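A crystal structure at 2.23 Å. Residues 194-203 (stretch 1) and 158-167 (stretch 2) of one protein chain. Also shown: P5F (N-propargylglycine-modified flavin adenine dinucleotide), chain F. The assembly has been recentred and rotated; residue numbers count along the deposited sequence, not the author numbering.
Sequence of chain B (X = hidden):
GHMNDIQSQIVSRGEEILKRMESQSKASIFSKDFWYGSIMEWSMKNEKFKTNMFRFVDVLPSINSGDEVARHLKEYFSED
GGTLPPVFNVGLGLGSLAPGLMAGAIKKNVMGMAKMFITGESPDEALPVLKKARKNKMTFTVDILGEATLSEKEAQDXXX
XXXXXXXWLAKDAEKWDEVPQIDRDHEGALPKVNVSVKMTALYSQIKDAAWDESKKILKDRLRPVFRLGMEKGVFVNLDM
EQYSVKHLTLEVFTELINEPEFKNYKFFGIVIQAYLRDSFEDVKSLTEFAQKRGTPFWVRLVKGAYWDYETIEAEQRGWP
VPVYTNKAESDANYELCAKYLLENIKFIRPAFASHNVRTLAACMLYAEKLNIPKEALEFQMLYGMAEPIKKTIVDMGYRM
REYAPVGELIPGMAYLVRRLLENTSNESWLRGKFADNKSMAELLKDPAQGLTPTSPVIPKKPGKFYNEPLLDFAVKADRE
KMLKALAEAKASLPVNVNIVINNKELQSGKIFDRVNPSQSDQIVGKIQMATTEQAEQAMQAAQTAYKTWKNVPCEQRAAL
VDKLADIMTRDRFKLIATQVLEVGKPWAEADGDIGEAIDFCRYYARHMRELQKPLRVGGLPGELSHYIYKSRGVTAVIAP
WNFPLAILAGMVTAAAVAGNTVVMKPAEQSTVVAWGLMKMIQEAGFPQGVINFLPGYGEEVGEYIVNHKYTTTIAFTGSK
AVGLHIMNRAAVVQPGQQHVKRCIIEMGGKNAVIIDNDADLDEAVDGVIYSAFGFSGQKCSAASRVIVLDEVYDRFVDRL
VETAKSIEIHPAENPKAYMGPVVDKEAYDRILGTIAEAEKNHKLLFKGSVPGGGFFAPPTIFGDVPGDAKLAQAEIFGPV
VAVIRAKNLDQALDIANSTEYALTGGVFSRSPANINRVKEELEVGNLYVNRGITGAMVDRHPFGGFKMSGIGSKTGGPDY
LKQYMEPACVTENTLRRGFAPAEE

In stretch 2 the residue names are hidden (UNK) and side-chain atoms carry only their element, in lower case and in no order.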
# COMPACT_ATOMS: atom_id res chain seq x y z
N ASN B 194 -52.98 14.50 31.71
CA ASN B 194 -52.38 14.62 30.39
C ASN B 194 -51.31 13.55 30.30
O ASN B 194 -50.42 13.50 31.15
CB ASN B 194 -51.81 16.04 30.20
CG ASN B 194 -51.31 16.32 28.78
OD1 ASN B 194 -50.52 15.56 28.22
ND2 ASN B 194 -51.75 17.45 28.22
N VAL B 195 -51.40 12.67 29.30
CA VAL B 195 -50.39 11.62 29.15
C VAL B 195 -49.78 11.72 27.75
O VAL B 195 -50.44 12.13 26.79
CB VAL B 195 -50.93 10.19 29.42
CG1 VAL B 195 -51.67 10.14 30.75
CG2 VAL B 195 -51.78 9.66 28.26
N SER B 196 -48.49 11.38 27.67
CA SER B 196 -47.74 11.36 26.43
C SER B 196 -47.37 9.93 26.10
O SER B 196 -46.97 9.17 26.98
CB SER B 196 -46.46 12.20 26.53
OG SER B 196 -46.78 13.58 26.66
N VAL B 197 -47.49 9.59 24.81
CA VAL B 197 -47.33 8.25 24.29
C VAL B 197 -46.25 8.18 23.20
O VAL B 197 -46.22 9.03 22.31
CB VAL B 197 -48.67 7.73 23.73
CG1 VAL B 197 -48.53 6.32 23.18
CG2 VAL B 197 -49.75 7.78 24.81
N LYS B 198 -45.40 7.16 23.27
CA LYS B 198 -44.34 6.96 22.27
C LYS B 198 -44.87 5.92 21.31
O LYS B 198 -45.17 4.76 21.71
CB LYS B 198 -43.01 6.56 22.91
CG LYS B 198 -41.82 7.50 22.88
CD LYS B 198 -41.64 8.61 23.91
CE LYS B 198 -40.85 9.84 23.48
NZ LYS B 198 -40.70 10.97 24.41
N MET B 199 -45.01 6.28 20.04
CA MET B 199 -45.67 5.41 19.07
C MET B 199 -44.96 4.07 18.86
O MET B 199 -45.59 3.02 18.92
CB MET B 199 -45.81 6.11 17.71
CG MET B 199 -46.69 5.33 16.72
SD MET B 199 -46.76 6.02 15.07
CE MET B 199 -45.06 5.76 14.50
N THR B 200 -43.65 4.09 18.61
CA THR B 200 -42.98 2.83 18.32
C THR B 200 -42.92 1.88 19.51
O THR B 200 -42.59 0.72 19.33
CB THR B 200 -41.57 3.08 17.81
OG1 THR B 200 -40.77 3.58 18.88
CG2 THR B 200 -41.64 4.08 16.67
N ALA B 201 -43.24 2.35 20.72
CA ALA B 201 -43.30 1.43 21.84
C ALA B 201 -44.50 0.49 21.77
O ALA B 201 -44.52 -0.49 22.51
CB ALA B 201 -43.32 2.20 23.15
N LEU B 202 -45.47 0.77 20.90
CA LEU B 202 -46.68 -0.02 20.82
C LEU B 202 -46.63 -1.15 19.79
O LEU B 202 -47.57 -1.93 19.72
CB LEU B 202 -47.87 0.87 20.48
CG LEU B 202 -48.21 1.83 21.60
CD1 LEU B 202 -49.15 2.91 21.11
CD2 LEU B 202 -48.85 1.01 22.69
N TYR B 203 -45.56 -1.25 19.00
CA TYR B 203 -45.50 -2.28 17.97
C TYR B 203 -44.04 -2.52 17.63
O TYR B 203 -43.31 -1.56 17.37
CB TYR B 203 -46.29 -1.85 16.72
CG TYR B 203 -46.25 -2.84 15.55
CD1 TYR B 203 -46.44 -4.20 15.74
CD2 TYR B 203 -46.05 -2.38 14.24
CE1 TYR B 203 -46.42 -5.09 14.65
CE2 TYR B 203 -46.03 -3.26 13.15
CZ TYR B 203 -46.21 -4.61 13.37
OH TYR B 203 -46.19 -5.48 12.31
N UNK B 158 -46.42 -2.52 27.20
CA UNK B 158 -46.43 -1.06 27.11
C UNK B 158 -47.86 -0.54 26.93
O UNK B 158 -48.25 0.46 27.55
c UNK B 158 -46.11 3.02 24.89
c UNK B 158 -45.52 -0.61 25.96
c UNK B 158 -46.23 1.63 25.01
c UNK B 158 -44.36 1.59 26.51
c UNK B 158 -44.23 2.98 26.39
c UNK B 158 -45.37 0.90 25.82
c UNK B 158 -45.11 3.68 25.56
o UNK B 158 -45.01 5.06 25.42
N UNK B 159 -48.66 -1.22 26.10
CA UNK B 159 -50.05 -0.82 25.93
C UNK B 159 -50.83 -0.93 27.24
O UNK B 159 -51.58 -0.02 27.61
o UNK B 159 -51.97 -1.16 24.50
c UNK B 159 -50.70 -1.67 24.85
N UNK B 160 -50.64 -2.04 27.96
CA UNK B 160 -51.35 -2.22 29.22
C UNK B 160 -50.94 -1.17 30.24
O UNK B 160 -51.79 -0.65 30.98
c UNK B 160 -51.09 -3.63 29.76
c UNK B 160 -51.74 -4.70 28.91
n UNK B 160 -51.19 -5.91 28.95
o UNK B 160 -52.72 -4.44 28.21
N UNK B 161 -49.65 -0.82 30.29
CA UNK B 161 -49.20 0.23 31.20
C UNK B 161 -49.96 1.53 30.96
O UNK B 161 -50.38 2.19 31.92
c UNK B 161 -46.83 -0.49 31.82
c UNK B 161 -47.70 0.47 31.05
n UNK B 161 -43.08 -0.50 32.59
c UNK B 161 -45.38 -0.06 31.74
c UNK B 161 -44.47 -1.02 32.48
N UNK B 162 -50.15 1.91 29.69
CA UNK B 162 -50.85 3.16 29.41
C UNK B 162 -52.33 3.08 29.75
O UNK B 162 -52.87 4.00 30.38
c UNK B 162 -48.18 3.91 27.68
c UNK B 162 -49.56 5.81 28.03
c UNK B 162 -48.46 6.63 27.99
c UNK B 162 -50.65 3.56 27.95
c UNK B 162 -47.08 4.72 27.66
o UNK B 162 -46.11 6.88 27.77
c UNK B 162 -49.45 4.44 27.86
c UNK B 162 -47.22 6.07 27.80
N UNK B 163 -52.98 1.97 29.40
CA UNK B 163 -54.39 1.81 29.75
C UNK B 163 -54.59 1.91 31.26
O UNK B 163 -55.53 2.57 31.73
c UNK B 163 -54.91 0.27 27.71
s UNK B 163 -56.00 1.38 26.77
c UNK B 163 -57.62 0.67 27.06
c UNK B 163 -54.93 0.48 29.24
N UNK B 164 -53.72 1.27 32.05
CA UNK B 164 -53.83 1.36 33.50
C UNK B 164 -53.53 2.77 33.99
O UNK B 164 -54.21 3.27 34.89
c UNK B 164 -53.34 -1.09 34.04
c UNK B 164 -52.18 -2.06 34.20
o UNK B 164 -52.36 -3.27 33.92
o UNK B 164 -51.08 -1.61 34.59
c UNK B 164 -52.90 0.35 34.18
N UNK B 165 -52.51 3.42 33.42
CA UNK B 165 -52.15 4.77 33.84
C UNK B 165 -53.31 5.73 33.64
O UNK B 165 -53.66 6.49 34.55
c UNK B 165 -50.92 5.28 33.09
c UNK B 165 -49.49 7.28 32.46
c UNK B 165 -50.18 6.96 34.82
c UNK B 165 -50.58 6.76 33.37
N UNK B 166 -53.93 5.70 32.45
CA UNK B 166 -55.00 6.65 32.14
C UNK B 166 -56.19 6.44 33.07
O UNK B 166 -56.76 7.39 33.61
c UNK B 166 -54.29 7.06 29.79
c UNK B 166 -56.69 7.32 30.41
c UNK B 166 -55.40 6.54 30.66
N UNK B 167 -56.60 5.18 33.26
CA UNK B 167 -57.75 4.90 34.12
C UNK B 167 -57.47 5.35 35.55
O UNK B 167 -58.29 6.03 36.18
c UNK B 167 -59.30 3.09 34.99
c UNK B 167 -58.11 3.41 34.06
o UNK B 167 -58.47 3.05 32.72
PA P5F F . -32.11 25.32 23.17
O1A P5F F . -32.59 26.77 22.85
O2A P5F F . -30.79 25.17 23.74
O5B P5F F . -32.00 24.40 21.98
C5B P5F F . -31.25 23.19 21.94
C4B P5F F . -31.68 22.41 20.69
O4B P5F F . -31.21 22.95 19.48
C3B P5F F . -31.27 20.96 20.63
O3B P5F F . -32.05 20.15 21.42
C2B P5F F . -31.42 20.65 19.19
O2B P5F F . -32.75 20.39 18.91
C1B P5F F . -31.03 21.93 18.54
N9A P5F F . -29.66 21.98 18.09
C8A P5F F . -28.51 21.81 18.84
N7A P5F F . -27.45 21.95 18.04
C5A P5F F . -27.87 22.24 16.74
C6A P5F F . -27.23 22.47 15.52
N6A P5F F . -25.79 22.46 15.43
N1A P5F F . -27.95 22.71 14.41
C2A P5F F . -29.29 22.73 14.44
N3A P5F F . -29.95 22.49 15.61
C4A P5F F . -29.29 22.25 16.75
N1 P5F F . -37.86 16.34 21.48
C2 P5F F . -38.29 15.50 20.39
O2 P5F F . -37.48 15.40 19.29
N3 P5F F . -39.53 14.79 20.46
C4 P5F F . -40.39 14.88 21.58
O4 P5F F . -41.60 14.16 21.58
C4X P5F F . -39.93 15.76 22.73
N5 P5F F . -40.67 15.83 23.99
C5X P5F F . -40.41 17.01 24.84
C6 P5F F . -41.44 17.46 25.82
C7 P5F F . -41.22 18.65 26.57
C7M P5F F . -42.27 19.10 27.56
C8 P5F F . -40.03 19.41 26.40
C8M P5F F . -39.77 20.67 27.18
C9 P5F F . -39.05 18.98 25.47
C9A P5F F . -39.26 17.74 24.68
N10 P5F F . -38.26 17.31 23.70
C10 P5F F . -38.71 16.45 22.65
C1' P5F F . -36.89 17.88 23.65
C2' P5F F . -36.83 19.21 22.89
O2' P5F F . -37.07 18.96 21.56
C3' P5F F . -35.51 19.98 23.03
O3' P5F F . -34.50 19.21 22.51
C4' P5F F . -35.13 20.34 24.46
O4' P5F F . -36.31 20.48 25.18
C5' P5F F . -34.19 21.55 24.61
O5' P5F F . -34.47 22.61 23.72
P P5F F . -34.44 24.19 24.10
O1P P5F F . -35.39 25.16 23.30
O2P P5F F . -34.62 24.10 25.66
O3P P5F F . -32.83 24.50 24.18
C21 P5F F . -40.14 13.36 24.68
C22 P5F F . -40.52 14.61 24.35
C23 P5F F . -40.49 12.15 23.80

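Position 158 carries one carbon followed by a six-carbon ring bearing a single oxygen, and that oxygen lies 3.0 Å from Lys198 N. A phenol of this kind can only be tyrosine, so the residue is Tyr158. Its OH accepts a hydrogen bond from the backbone N of Lys198, with an N-H...acceptor angle of 161°. Ala201 CB sits over one face of the ring, 3.2 Å from the centroid and 6° off the ring normal, a CH-pi contact, while Leu202 CD2 approaches the edge at 3.6 Å from Tyr158 CD2.

At position 159 the side chain is one carbon and one oxygen, the composition of serine. CB of Ser159 is 3.9 Å from Leu202 CD2, so the end of the leucine side chain lies against the helix here.

Position 160 has two carbons, the second carrying one oxygen and one nitrogen. This carboxamide, one carbon shorter than that of glutamine, identifies Asn160, which does not reach stretch 1.

Four carbons in a row ending in nitrogen are found at position 161, and they touch nothing on stretch 1. The chain is that of lysine; Lys161 is extended beyond chi1 and exposed.

Position 162 again shows one carbon and a six-carbon ring with one oxygen. The oxygen is 2.6 Å from Ser196 O, and a ring carbon lies 3.6 Å from Val197 CG2. The residue is Tyr162; its OH donates a hydrogen bond to the Ser196 carbonyl, which lies near the ring plane, and the carbon facing Val197 CG2 is CE1.

The unbranched chain at position 163 contains two carbons, a sulfur and a terminal carbon, a thioether that defines methionine. Met163 is out of reach of stretch 1, but its backbone O accepts a hydrogen bond from further along the helix.

At position 164, three carbons end in two oxygens. This is the carboxylate of glutamate, and Glu164 is exposed, without a contact to stretch 1.

Position 165 has four carbons forked at the second, one methyl being 4.0 Å from Val195 CG1. The pattern is leucine, and the methyl of Leu165 is CD2.

Three carbons, one carrying the other two, make up position 166, with a methyl 3.9 Å from Val195 CG2. This is valine; the atom concerned is CG2 of Val166.

Position 167 bears one carbon carrying an oxygen and a carbon, hence threonine. Thr167 turns back on its own helix, where OG1 donates to Met163 O at 3.1 Å.

The strand and the helix run nearly antiparallel, at 171°, with their axes 9.7 Å apart at closest approach. Val195 packs against Leu165 and Val166, while the two tyrosines, one helical turn apart, bring their hydroxyls to the backbone of stretch 1, at Ser196 O and Lys198 N. Ala201 and Leu202 then close around Tyr158. Anchored through its backbone N, Lys198 sends its side-chain end away from the helix to the modified flavin, where NZ is covalently bonded to P5F C23 at 1.3 Å.

Stretch 2, residues 158-167: YSNKYMELVT
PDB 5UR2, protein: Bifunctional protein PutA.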